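PDB 4D3F: imine reductase from Bacillus cereus, which probably reduces imines to amines with NADPH as hydride donor, the bound NADP being held by a Rossmann-type nucleotide-binding domain. Local coordinates for residues S23-G28 and E79-S84; T48-T53 and I66-V71; D248-A253 and S293-S298. All coordinates share one frame; numbering follows the deposited sequence.

Interaction 1: S23-G28 and E79-S84; sequences SVTVIG and ELVILS. With NAP (NADP nicotinamide-adenine-dinucleotide phosphate), chain C.
Thr25 O receives the shortest bond of this strand pair, from Ile82 N at 2.8 Å with an N-H...O angle of 176°, and the CA-H of Val81 approaches the same oxygen. Ile82 O is met in the same way, by Ile27 N at 2.9 Å and by the CA-H of Val26. Thr25 N to Leu80 O and Ser84 N to Ile27 O complete a set of four nearly straight bonds in parallel register, Thr25 opposite Val81, Val26 opposite Ile82 and Ile27 opposite Leu83. Beyond the first of these rungs a water takes over, accepting from Leu80 N and donating to Ser23 O.

Side chains alternate between the sheet faces. On the face of Thr25, Ile27, Val81 and Leu83, the outer branch of Ile27 is fully extended (chi2 -180°), which carries CD1 back along the strand to within 3.8 Å of Val81 CG1. On the face of Val26 and Ile82, Val24 CG2 is the common contact, 4.0 Å from Leu80 CD2 and equally close to Ile82 CG1; Val24 and Leu80 run side by side.

The carboxyl ends of both strands reach NADP. Gly28 CA comes to 3.3 Å from the ribose oxygen O3B, and the CA-H of Gly28 also approaches Ser84 O. Ser84 OG lies 3.6 Å from C5D. Gly28 fits the first glycine of a Rossmann-type GxGxxG loop, consistent with the cofactor's seat at the strand ends.

Strand 46-50 flanks 23-27 and strand 106-109 flanks 80-83. Phe40 of helix 31-43 and Leu167 of helix 157-170 pack on Ile82, while Thr25 OG1 bonds to Ala74 O of helix 71-77 and to Asn78.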
loop_
_atom_site.group_PDB
_atom_site.type_symbol
_atom_site.label_atom_id
_atom_site.label_comp_id
_atom_site.label_asym_id
_atom_site.label_seq_id
_atom_site.Cartn_x
_atom_site.Cartn_y
_atom_site.Cartn_z
ATOM N N SER B 23 36.888 8.568 17.728
ATOM C CA SER B 23 36.665 9.988 17.827
ATOM C C SER B 23 35.820 10.443 16.647
ATOM O O SER B 23 36.071 10.105 15.518
ATOM C CB SER B 23 38.030 10.680 17.805
ATOM O OG SER B 23 37.894 11.875 18.424
ATOM N N VAL B 24 34.735 11.179 16.924
ATOM C CA VAL B 24 33.795 11.508 15.864
ATOM C C VAL B 24 33.127 12.846 16.156
ATOM O O VAL B 24 33.003 13.204 17.325
ATOM C CB VAL B 24 32.743 10.352 15.687
ATOM C CG1 VAL B 24 31.769 10.273 16.826
ATOM C CG2 VAL B 24 31.999 10.511 14.375
ATOM N N THR B 25 32.746 13.558 15.132
ATOM C CA THR B 25 31.970 14.778 15.251
ATOM C C THR B 25 30.557 14.536 14.765
ATOM O O THR B 25 30.366 13.919 13.706
ATOM C CB THR B 25 32.591 15.878 14.439
ATOM O OG1 THR B 25 33.797 16.342 15.083
ATOM C CG2 THR B 25 31.623 17.100 14.428
ATOM N N VAL B 26 29.571 15.042 15.498
ATOM C CA VAL B 26 28.155 15.041 15.044
ATOM C C VAL B 26 27.702 16.483 14.955
ATOM O O VAL B 26 27.762 17.214 15.957
ATOM C CB VAL B 26 27.250 14.306 16.022
ATOM C CG1 VAL B 26 25.749 14.394 15.559
ATOM C CG2 VAL B 26 27.649 12.835 16.142
ATOM N N ILE B 27 27.211 16.880 13.790
ATOM C CA ILE B 27 26.669 18.189 13.523
ATOM C C ILE B 27 25.182 18.024 13.242
ATOM O O ILE B 27 24.795 17.280 12.330
ATOM C CB ILE B 27 27.357 18.781 12.325
ATOM C CG1 ILE B 27 28.784 19.159 12.682
ATOM C CG2 ILE B 27 26.587 20.031 11.844
ATOM C CD1 ILE B 27 29.568 19.764 11.583
ATOM N N GLY B 28 24.356 18.642 14.072
ATOM C CA GLY B 28 22.912 18.507 13.928
ATOM C C GLY B 28 22.411 17.669 15.080
ATOM O O GLY B 28 22.576 16.484 15.147
ATOM N N GLU B 79 38.419 13.893 11.706
ATOM C CA GLU B 79 38.305 13.543 10.296
ATOM C C GLU B 79 36.851 13.191 9.924
ATOM O O GLU B 79 36.370 13.597 8.847
ATOM C CB GLU B 79 39.188 12.312 10.014
ATOM C CG GLU B 79 39.203 11.916 8.533
ATOM C CD GLU B 79 40.052 10.694 8.257
ATOM O OE1 GLU B 79 40.114 9.824 9.128
ATOM O OE2 GLU B 79 40.623 10.599 7.160
ATOM N N LEU B 80 36.231 12.321 10.726
ATOM C CA LEU B 80 34.870 11.796 10.407
ATOM C C LEU B 80 33.820 12.734 11.037
ATOM O O LEU B 80 33.801 12.922 12.257
ATOM C CB LEU B 80 34.682 10.408 10.933
ATOM C CG LEU B 80 33.352 9.745 10.580
ATOM C CD1 LEU B 80 33.249 9.652 9.075
ATOM C CD2 LEU B 80 33.237 8.405 11.263
ATOM N N VAL B 81 32.924 13.246 10.195
ATOM C CA VAL B 81 31.877 14.182 10.584
ATOM C C VAL B 81 30.542 13.616 10.162
ATOM O O VAL B 81 30.387 13.328 8.982
ATOM C CB VAL B 81 32.131 15.533 9.923
ATOM C CG1 VAL B 81 31.019 16.494 10.291
ATOM C CG2 VAL B 81 33.488 16.107 10.313
ATOM N N ILE B 82 29.626 13.379 11.096
ATOM C CA ILE B 82 28.274 12.880 10.785
ATOM C C ILE B 82 27.304 14.063 10.827
ATOM O O ILE B 82 27.330 14.842 11.791
ATOM C CB ILE B 82 27.764 11.899 11.797
ATOM C CG1 ILE B 82 28.713 10.736 12.136
ATOM C CG2 ILE B 82 26.332 11.418 11.480
ATOM C CD1 ILE B 82 29.124 9.842 11.084
ATOM N N LEU B 83 26.544 14.220 9.750
ATOM C CA LEU B 83 25.554 15.305 9.643
ATOM C C LEU B 83 24.170 14.721 9.770
ATOM O O LEU B 83 23.816 13.824 9.019
ATOM C CB LEU B 83 25.682 16.124 8.370
ATOM C CG LEU B 83 27.092 16.739 8.396
ATOM C CD1 LEU B 83 27.973 15.981 7.409
ATOM C CD2 LEU B 83 27.218 18.172 8.101
ATOM N N SER B 84 23.352 15.289 10.635
ATOM C CA SER B 84 21.946 14.895 10.721
ATOM C C SER B 84 21.115 16.198 10.742
ATOM O O SER B 84 20.786 16.738 11.772
ATOM C CB SER B 84 21.712 14.082 11.915
ATOM O OG SER B 84 20.340 13.641 12.002
HETATM P PA NAP C . 15.253 18.099 12.569
HETATM O O1A NAP C . 14.243 18.795 13.446
HETATM O O2A NAP C . 15.144 17.978 11.086
HETATM O O5B NAP C . 16.574 18.970 12.856
HETATM C C5B NAP C . 17.790 18.519 12.340
HETATM C C4B NAP C . 18.866 19.540 12.566
HETATM O O4B NAP C . 18.910 20.462 11.475
HETATM C C3B NAP C . 18.796 20.272 13.877
HETATM O O3B NAP C . 20.155 20.303 14.308
HETATM C C2B NAP C . 18.486 21.684 13.410
HETATM O O2B NAP C . 18.997 22.764 14.236
HETATM C C1B NAP C . 19.167 21.695 12.082
HETATM N N9A NAP C . 18.725 22.781 11.212
HETATM C C8A NAP C . 17.508 22.864 10.630
HETATM N N7A NAP C . 17.515 23.977 9.883
HETATM C C5A NAP C . 18.691 24.580 10.045
HETATM C C6A NAP C . 19.299 25.807 9.596
HETATM N N6A NAP C . 18.553 26.544 8.768
HETATM N N1A NAP C . 20.539 26.136 9.924
HETATM C C2A NAP C . 21.276 25.340 10.756
HETATM N N3A NAP C . 20.763 24.181 11.260
HETATM C C4A NAP C . 19.513 23.765 10.899
HETATM O O3 NAP C . 15.517 16.759 13.306
HETATM P PN NAP C . 15.576 15.180 12.993
HETATM O O1N NAP C . 14.279 14.587 13.345
HETATM O O2N NAP C . 16.615 14.658 13.959
HETATM O O5D NAP C . 15.915 15.015 11.484
HETATM C C5D NAP C . 17.211 15.039 10.821
HETATM C C4D NAP C . 17.183 14.261 9.521
HETATM O O4D NAP C . 16.967 12.876 9.787
HETATM C C3D NAP C . 15.994 14.680 8.625
HETATM O O3D NAP C . 16.517 14.870 7.301
HETATM C C2D NAP C . 14.951 13.597 8.821
HETATM O O2D NAP C . 14.103 13.438 7.683
HETATM C C1D NAP C . 15.904 12.395 8.966
HETATM N N1N NAP C . 15.270 11.240 9.515
HETATM C C2N NAP C . 14.478 11.404 10.596
HETATM C C3N NAP C . 13.806 10.343 11.159
HETATM C C7N NAP C . 12.989 10.637 12.404
HETATM O O7N NAP C . 12.323 9.732 12.786
HETATM N N7N NAP C . 13.169 11.716 13.186
HETATM C C4N NAP C . 13.942 9.072 10.616
HETATM C C5N NAP C . 14.786 8.888 9.505
HETATM C C6N NAP C . 15.467 9.986 8.946
HETATM P P2B NAP C . 18.189 23.188 15.554
HETATM O O1X NAP C . 18.907 24.467 15.882
HETATM O O2X NAP C . 16.702 23.351 15.076
HETATM O O3X NAP C . 18.307 22.029 16.550
HETATM O O HOH W 1 37.548 10.915 13.171
#

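Interaction 2: T48-T53 and I66-V71; sequences TVWNRT and IRVSTV. With NAP (NADP nicotinamide-adenine-dinucleotide phosphate), chain C.
Val71 CG2 sits squarely over the six-membered ring of Trp50, 3.4 Å from its centroid and only 5° off the ring normal, a close CH-pi contact. The opposite face of the indole carries Arg52 N, so the ring is sandwiched between a methyl group and the backbone. At its edge, near the plane, NE1 makes a weak hydrogen bond to Ser69 O at 3.0 Å. With CG anti to the backbone N (chi1 177°), Trp50 swings its indole from the strand end to the turn that precedes helix 71-77, while its CB rests near Val68 CG2.

Behind the indole, two parallel-strand bonds fix the backbones: Val49 N to Ile66 O at 2.8 Å, and Val68 N to Val49 O at 3.1 Å. Thr48 CG2 packs across Val68 CG1 at 3.7 Å, and a water joins Asn51 N to Val68 O. The two strands belong to a beta-alpha-beta unit whose crossover passes through helix 58-62. Further out, Thr70 is the N-cap of helix 71-77, and Glu73 accepts from both Ser69 N and Thr70 N, a pattern consistent with a capping box, which probably steadies the turn carrying Ser69 O. Arg67 is held by a salt bridge to Asp58.

Past Trp50 the chain turns to the adenosine end of NADP. Arg52 lays its guanidinium over the adenine, with CZ 3.4 Å from C5A, and grips the 2'-phosphate edge-on: NE to O1X at 3.0 Å and NH2 to O2X. Thr53 OG1 also donates to O1X, and Lys56 binds the cofactor too. This direct bonding by Arg52 and Thr53 of the phosphate that NADP has and NAD lacks is consistent with a preference for NADP(H).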
loop_
_atom_site.group_PDB
_atom_site.type_symbol
_atom_site.label_atom_id
_atom_site.label_comp_id
_atom_site.label_asym_id
_atom_site.label_seq_id
_atom_site.Cartn_x
_atom_site.Cartn_y
_atom_site.Cartn_z
ATOM N N THR B 48 32.325 14.978 19.670
ATOM C CA THR B 48 32.324 16.427 19.602
ATOM C C THR B 48 31.000 16.783 18.886
ATOM O O THR B 48 30.686 16.206 17.828
ATOM C CB THR B 48 33.541 16.936 18.846
ATOM O OG1 THR B 48 34.704 16.718 19.632
ATOM C CG2 THR B 48 33.409 18.439 18.649
ATOM N N VAL B 49 30.245 17.712 19.427
ATOM C CA VAL B 49 28.931 18.097 18.830
ATOM C C VAL B 49 28.846 19.590 18.598
ATOM O O VAL B 49 29.475 20.422 19.307
ATOM C CB VAL B 49 27.735 17.672 19.705
ATOM C CG1 VAL B 49 27.748 16.180 19.890
ATOM C CG2 VAL B 49 27.721 18.362 21.084
ATOM N N TRP B 50 28.069 19.973 17.569
ATOM C CA TRP B 50 27.726 21.391 17.333
ATOM C C TRP B 50 26.248 21.350 16.886
ATOM O O TRP B 50 25.849 20.452 16.156
ATOM C CB TRP B 50 28.556 22.068 16.283
ATOM C CG TRP B 50 28.172 23.460 15.996
ATOM C CD1 TRP B 50 28.622 24.556 16.620
ATOM C CD2 TRP B 50 27.230 23.911 15.017
ATOM N NE1 TRP B 50 27.965 25.693 16.149
ATOM C CE2 TRP B 50 27.134 25.305 15.139
ATOM C CE3 TRP B 50 26.431 23.261 14.079
ATOM C CZ2 TRP B 50 26.270 26.087 14.333
ATOM C CZ3 TRP B 50 25.526 24.033 13.321
ATOM C CH2 TRP B 50 25.518 25.440 13.422
ATOM N N ASN B 51 25.528 22.381 17.285
ATOM C CA ASN B 51 24.175 22.597 16.864
ATOM C C ASN B 51 23.902 24.085 16.829
ATOM O O ASN B 51 24.438 24.843 17.610
ATOM C CB ASN B 51 23.223 21.903 17.826
ATOM C CG ASN B 51 21.800 21.784 17.266
ATOM O OD1 ASN B 51 20.760 22.168 17.888
ATOM N ND2 ASN B 51 21.749 21.247 16.126
ATOM N N ARG B 52 23.088 24.514 15.893
ATOM C CA ARG B 52 22.639 25.910 15.855
ATOM C C ARG B 52 22.046 26.315 17.202
ATOM O O ARG B 52 22.326 27.399 17.728
ATOM C CB ARG B 52 21.611 26.065 14.694
ATOM C CG ARG B 52 20.813 27.369 14.737
ATOM C CD ARG B 52 19.868 27.416 13.558
ATOM N NE ARG B 52 18.798 26.429 13.680
ATOM C CZ ARG B 52 17.779 26.353 12.830
ATOM N NH1 ARG B 52 17.668 27.295 11.929
ATOM N NH2 ARG B 52 16.852 25.427 12.988
ATOM N N THR B 53 21.197 25.479 17.746
ATOM C CA THR B 53 20.557 25.720 18.995
ATOM C C THR B 53 21.419 24.969 20.043
ATOM O O THR B 53 21.228 23.765 20.317
ATOM C CB THR B 53 19.096 25.267 19.020
ATOM O OG1 THR B 53 18.359 25.913 17.921
ATOM C CG2 THR B 53 18.472 25.509 20.367
ATOM N N ILE B 66 31.402 16.668 24.026
ATOM C CA ILE B 66 32.148 17.919 23.986
ATOM C C ILE B 66 31.404 18.833 23.039
ATOM O O ILE B 66 31.435 18.649 21.816
ATOM C CB ILE B 66 33.506 17.695 23.416
ATOM C CG1 ILE B 66 34.282 16.674 24.339
ATOM C CG2 ILE B 66 34.318 18.941 23.242
ATOM C CD1 ILE B 66 34.514 17.173 25.715
ATOM N N ARG B 67 30.819 19.864 23.595
ATOM C CA ARG B 67 30.188 20.891 22.760
ATOM C C ARG B 67 31.176 21.958 22.359
ATOM O O ARG B 67 31.863 22.595 23.225
ATOM C CB ARG B 67 28.981 21.496 23.521
ATOM C CG ARG B 67 28.337 22.699 22.821
ATOM C CD ARG B 67 27.073 23.226 23.492
ATOM N NE ARG B 67 27.234 23.326 24.947
ATOM C CZ ARG B 67 26.273 23.094 25.829
ATOM N NH1 ARG B 67 25.025 22.799 25.470
ATOM N NH2 ARG B 67 26.552 23.156 27.125
ATOM N N VAL B 68 31.227 22.260 21.076
ATOM C CA VAL B 68 32.039 23.286 20.600
ATOM C C VAL B 68 31.127 24.495 20.231
ATOM O O VAL B 68 29.947 24.328 19.993
ATOM C CB VAL B 68 32.925 22.928 19.437
ATOM C CG1 VAL B 68 33.939 21.894 19.912
ATOM C CG2 VAL B 68 32.167 22.431 18.207
ATOM N N SER B 69 31.704 25.666 20.102
ATOM C CA SER B 69 30.845 26.855 19.869
ATOM C C SER B 69 30.576 27.125 18.347
ATOM O O SER B 69 29.482 27.573 17.973
ATOM C CB SER B 69 31.393 28.059 20.665
ATOM O OG SER B 69 32.336 28.638 19.882
ATOM N N THR B 70 31.507 26.805 17.458
ATOM C CA THR B 70 31.362 27.057 16.055
ATOM C C THR B 70 31.461 25.796 15.172
ATOM O O THR B 70 32.105 24.777 15.500
ATOM C CB THR B 70 32.402 28.068 15.527
ATOM O OG1 THR B 70 33.713 27.467 15.488
ATOM C CG2 THR B 70 32.375 29.331 16.355
ATOM N N VAL B 71 30.881 25.897 13.975
ATOM C CA VAL B 71 31.020 24.831 12.993
ATOM C C VAL B 71 32.463 24.584 12.616
ATOM O O VAL B 71 32.902 23.427 12.415
ATOM C CB VAL B 71 30.241 25.148 11.678
ATOM C CG1 VAL B 71 30.443 23.990 10.712
ATOM C CG2 VAL B 71 28.765 25.276 11.957
HETATM P PA NAP C . 15.253 18.099 12.569
HETATM O O1A NAP C . 14.243 18.795 13.446
HETATM O O2A NAP C . 15.144 17.978 11.086
HETATM O O5B NAP C . 16.574 18.970 12.856
HETATM C C5B NAP C . 17.790 18.519 12.340
HETATM C C4B NAP C . 18.866 19.540 12.566
HETATM O O4B NAP C . 18.910 20.462 11.475
HETATM C C3B NAP C . 18.796 20.272 13.877
HETATM O O3B NAP C . 20.155 20.303 14.308
HETATM C C2B NAP C . 18.486 21.684 13.410
HETATM O O2B NAP C . 18.997 22.764 14.236
HETATM C C1B NAP C . 19.167 21.695 12.082
HETATM N N9A NAP C . 18.725 22.781 11.212
HETATM C C8A NAP C . 17.508 22.864 10.630
HETATM N N7A NAP C . 17.515 23.977 9.883
HETATM C C5A NAP C . 18.691 24.580 10.045
HETATM C C6A NAP C . 19.299 25.807 9.596
HETATM N N6A NAP C . 18.553 26.544 8.768
HETATM N N1A NAP C . 20.539 26.136 9.924
HETATM C C2A NAP C . 21.276 25.340 10.756
HETATM N N3A NAP C . 20.763 24.181 11.260
HETATM C C4A NAP C . 19.513 23.765 10.899
HETATM O O3 NAP C . 15.517 16.759 13.306
HETATM P PN NAP C . 15.576 15.180 12.993
HETATM O O1N NAP C . 14.279 14.587 13.345
HETATM O O2N NAP C . 16.615 14.658 13.959
HETATM O O5D NAP C . 15.915 15.015 11.484
HETATM C C5D NAP C . 17.211 15.039 10.821
HETATM C C4D NAP C . 17.183 14.261 9.521
HETATM O O4D NAP C . 16.967 12.876 9.787
HETATM C C3D NAP C . 15.994 14.680 8.625
HETATM O O3D NAP C . 16.517 14.870 7.301
HETATM C C2D NAP C . 14.951 13.597 8.821
HETATM O O2D NAP C . 14.103 13.438 7.683
HETATM C C1D NAP C . 15.904 12.395 8.966
HETATM N N1N NAP C . 15.270 11.240 9.515
HETATM C C2N NAP C . 14.478 11.404 10.596
HETATM C C3N NAP C . 13.806 10.343 11.159
HETATM C C7N NAP C . 12.989 10.637 12.404
HETATM O O7N NAP C . 12.323 9.732 12.786
HETATM N N7N NAP C . 13.169 11.716 13.186
HETATM C C4N NAP C . 13.942 9.072 10.616
HETATM C C5N NAP C . 14.786 8.888 9.505
HETATM C C6N NAP C . 15.467 9.986 8.946
HETATM P P2B NAP C . 18.189 23.188 15.554
HETATM O O1X NAP C . 18.907 24.467 15.882
HETATM O O2X NAP C . 16.702 23.351 15.076
HETATM O O3X NAP C . 18.307 22.029 16.550
HETATM O O HOH W 2 26.775 24.000 19.605
#

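Interaction 3: D248-A253 and S293-S298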
loop_
_atom_site.group_PDB
_atom_site.type_symbol
_atom_site.label_atom_id
_atom_site.label_comp_id
_atom_site.label_asym_id
_atom_site.label_seq_id
_atom_site.Cartn_x
_atom_site.Cartn_y
_atom_site.Cartn_z
ATOM N N ASP B 248 -1.792 -12.529 -19.902
ATOM C CA ASP B 248 -2.096 -13.952 -19.655
ATOM C C ASP B 248 -2.724 -14.262 -18.327
ATOM O O ASP B 248 -3.463 -15.243 -18.209
ATOM C CB ASP B 248 -0.860 -14.839 -19.918
ATOM C CG ASP B 248 0.334 -14.520 -18.984
ATOM O OD1 ASP B 248 0.483 -13.363 -18.505
ATOM O OD2 ASP B 248 1.119 -15.442 -18.718
ATOM N N VAL B 249 -2.434 -13.496 -17.264
ATOM C CA VAL B 249 -3.050 -13.807 -15.970
ATOM C C VAL B 249 -3.967 -12.692 -15.498
ATOM O O VAL B 249 -4.641 -12.858 -14.575
ATOM C CB VAL B 249 -2.022 -14.150 -14.864
ATOM C CG1 VAL B 249 -1.264 -15.418 -15.243
ATOM C CG2 VAL B 249 -1.034 -13.001 -14.657
ATOM N N ASP B 250 -3.908 -11.526 -16.113
ATOM C CA ASP B 250 -4.813 -10.411 -15.742
ATOM C C ASP B 250 -4.860 -9.498 -16.912
ATOM O O ASP B 250 -3.869 -9.392 -17.631
ATOM C CB ASP B 250 -4.263 -9.637 -14.490
ATOM C CG ASP B 250 -3.116 -8.710 -14.843
ATOM O OD1 ASP B 250 -1.915 -9.127 -14.954
ATOM O OD2 ASP B 250 -3.429 -7.526 -15.006
ATOM N N ARG B 251 -5.953 -8.747 -17.066
ATOM C CA ARG B 251 -6.066 -7.743 -18.079
ATOM C C ARG B 251 -6.512 -6.397 -17.508
ATOM O O ARG B 251 -7.306 -6.362 -16.588
ATOM C CB ARG B 251 -7.139 -8.174 -19.105
ATOM C CG ARG B 251 -6.730 -9.517 -19.757
ATOM C CD ARG B 251 -7.518 -9.821 -21.048
ATOM N NE ARG B 251 -8.930 -9.475 -20.783
ATOM C CZ ARG B 251 -9.639 -8.358 -21.143
ATOM N NH1 ARG B 251 -9.205 -7.353 -21.990
ATOM N NH2 ARG B 251 -10.875 -8.257 -20.629
ATOM N N LEU B 252 -5.979 -5.345 -18.079
ATOM C CA LEU B 252 -6.187 -3.984 -17.623
ATOM C C LEU B 252 -7.638 -3.639 -17.616
ATOM O O LEU B 252 -8.131 -3.008 -16.696
ATOM C CB LEU B 252 -5.403 -3.009 -18.452
ATOM C CG LEU B 252 -5.465 -1.571 -18.097
ATOM C CD1 LEU B 252 -4.750 -1.409 -16.760
ATOM C CD2 LEU B 252 -4.833 -0.635 -19.095
ATOM N N ALA B 253 -8.377 -4.063 -18.647
ATOM C CA ALA B 253 -9.804 -3.744 -18.690
ATOM C C ALA B 253 -10.554 -4.259 -17.457
ATOM O O ALA B 253 -11.490 -3.572 -16.994
ATOM C CB ALA B 253 -10.443 -4.315 -19.973
ATOM N N SER B 293 -5.918 -5.130 -23.197
ATOM C CA SER B 293 -5.665 -6.540 -23.119
ATOM C C SER B 293 -4.347 -6.959 -22.532
ATOM O O SER B 293 -4.123 -8.166 -22.380
ATOM C CB SER B 293 -5.794 -7.195 -24.530
ATOM O OG SER B 293 -7.089 -6.910 -24.992
ATOM N N ASP B 294 -3.525 -5.977 -22.140
ATOM C CA ASP B 294 -2.274 -6.243 -21.402
ATOM C C ASP B 294 -2.461 -6.328 -19.868
ATOM O O ASP B 294 -3.496 -5.979 -19.297
ATOM C CB ASP B 294 -1.312 -5.119 -21.691
ATOM C CG ASP B 294 -0.918 -5.065 -23.169
ATOM O OD1 ASP B 294 -0.998 -6.111 -23.816
ATOM O OD2 ASP B 294 -0.594 -4.013 -23.689
ATOM N N SER B 295 -1.441 -6.801 -19.178
ATOM C CA SER B 295 -1.469 -6.793 -17.734
ATOM C C SER B 295 -1.603 -5.345 -17.235
ATOM O O SER B 295 -1.150 -4.370 -17.906
ATOM C CB SER B 295 -0.128 -7.369 -17.206
ATOM O OG SER B 295 -0.030 -7.354 -15.783
ATOM N N PHE B 296 -2.157 -5.193 -16.047
ATOM C CA PHE B 296 -2.148 -3.884 -15.395
ATOM C C PHE B 296 -0.752 -3.338 -15.134
ATOM O O PHE B 296 -0.641 -2.134 -14.924
ATOM C CB PHE B 296 -2.987 -3.861 -14.117
ATOM C CG PHE B 296 -2.270 -4.334 -12.889
ATOM C CD1 PHE B 296 -2.147 -5.680 -12.597
ATOM C CD2 PHE B 296 -1.697 -3.397 -12.028
ATOM C CE1 PHE B 296 -1.476 -6.108 -11.492
ATOM C CE2 PHE B 296 -1.022 -3.816 -10.905
ATOM C CZ PHE B 296 -0.926 -5.170 -10.615
ATOM N N THR B 297 0.285 -4.193 -15.160
ATOM C CA THR B 297 1.696 -3.706 -15.083
ATOM C C THR B 297 2.086 -2.780 -16.166
ATOM O O THR B 297 3.036 -1.974 -16.025
ATOM C CB THR B 297 2.715 -4.883 -14.947
ATOM O OG1 THR B 297 2.658 -5.729 -16.100
ATOM C CG2 THR B 297 2.465 -5.671 -13.776
ATOM N N SER B 298 1.324 -2.792 -17.274
ATOM C CA SER B 298 1.516 -1.866 -18.341
ATOM C C SER B 298 1.356 -0.411 -17.931
ATOM O O SER B 298 1.885 0.482 -18.642
ATOM C CB SER B 298 0.576 -2.191 -19.535
ATOM O OG SER B 298 -0.773 -1.992 -19.176
#
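Hydrogen bonds dominate, and most centre on Asp250, whose carboxylate faces the turn of the other segment. Each oxygen uses its syn lone pair: OD1 takes the hydroxyl of Ser295 OG at 2.7 Å, OD2 the backbone amide Phe296 N at 2.9 Å and 171°. Asp250 CG lies between the backbone N and the carbonyl carbon (chi1 77°), which turns the acid across to these two donors. Tyr236 OH of helix 215-242 is a further partner of OD1. One main-chain bond runs the other way along the contact, Leu252 N to Asp294 O at 2.8 Å, bent at hydrogen though aligned with the carbonyl, and Arg251 CA lies 3.3 Å from Asp294 O in a CA-H...O contact.

Arg251 is the N-cap of helix 252-268, and the Leu252 amide at the helix start is taken up by the partner loop. That loop also has bonds of its own. Ser295 OG accepts from Thr297 N at 3.2 Å, forming an ST turn, and Ser295 O is gripped twice, by Ser298 N and by Ser298 OG, as the chain enters its 3-10 segment. The contact thereby ties the start of one helix of the all-helical C-terminal domain to the loop that follows helix 274-288.

Aromatic and apolar contacts flank the polar cluster. Asp250 OD2 meets the edge of the Phe296 ring, 3.3 Å from CD1, the carboxylate plane turned 68° from the ring. Leu252 CD1 touches Phe296 CB at 4.0 Å, the two side chains crossing at about a right angle. Phe296 also packs edge-to-face with Tyr236 and with Trp195 of the second subunit.

Overall arrangement
Interactions 1 and 2 are adjoining parts of the parallel portion of one mixed sheet, their centres 10 Å apart. Strands 23-27 and 46-50 are direct neighbours, with probable hydrogen bonds from Val26 N to Thr48 O (2.8 Å) and between Val24 O and Thr48 N (3.0 Å). Both reach NADP at the strand ends but take different portions: interaction 1 lies against the sugars, interaction 2 packs on the adenine and hydrogen-bonds the 2'-phosphate of the adenosine ribose. Interaction 3 belongs to the helical C-terminal domain, on the opposite side of the chain's centre; its nearest atoms are about 36 Å from interaction 1 and about 42 Å from interaction 2. It borders the second subunit.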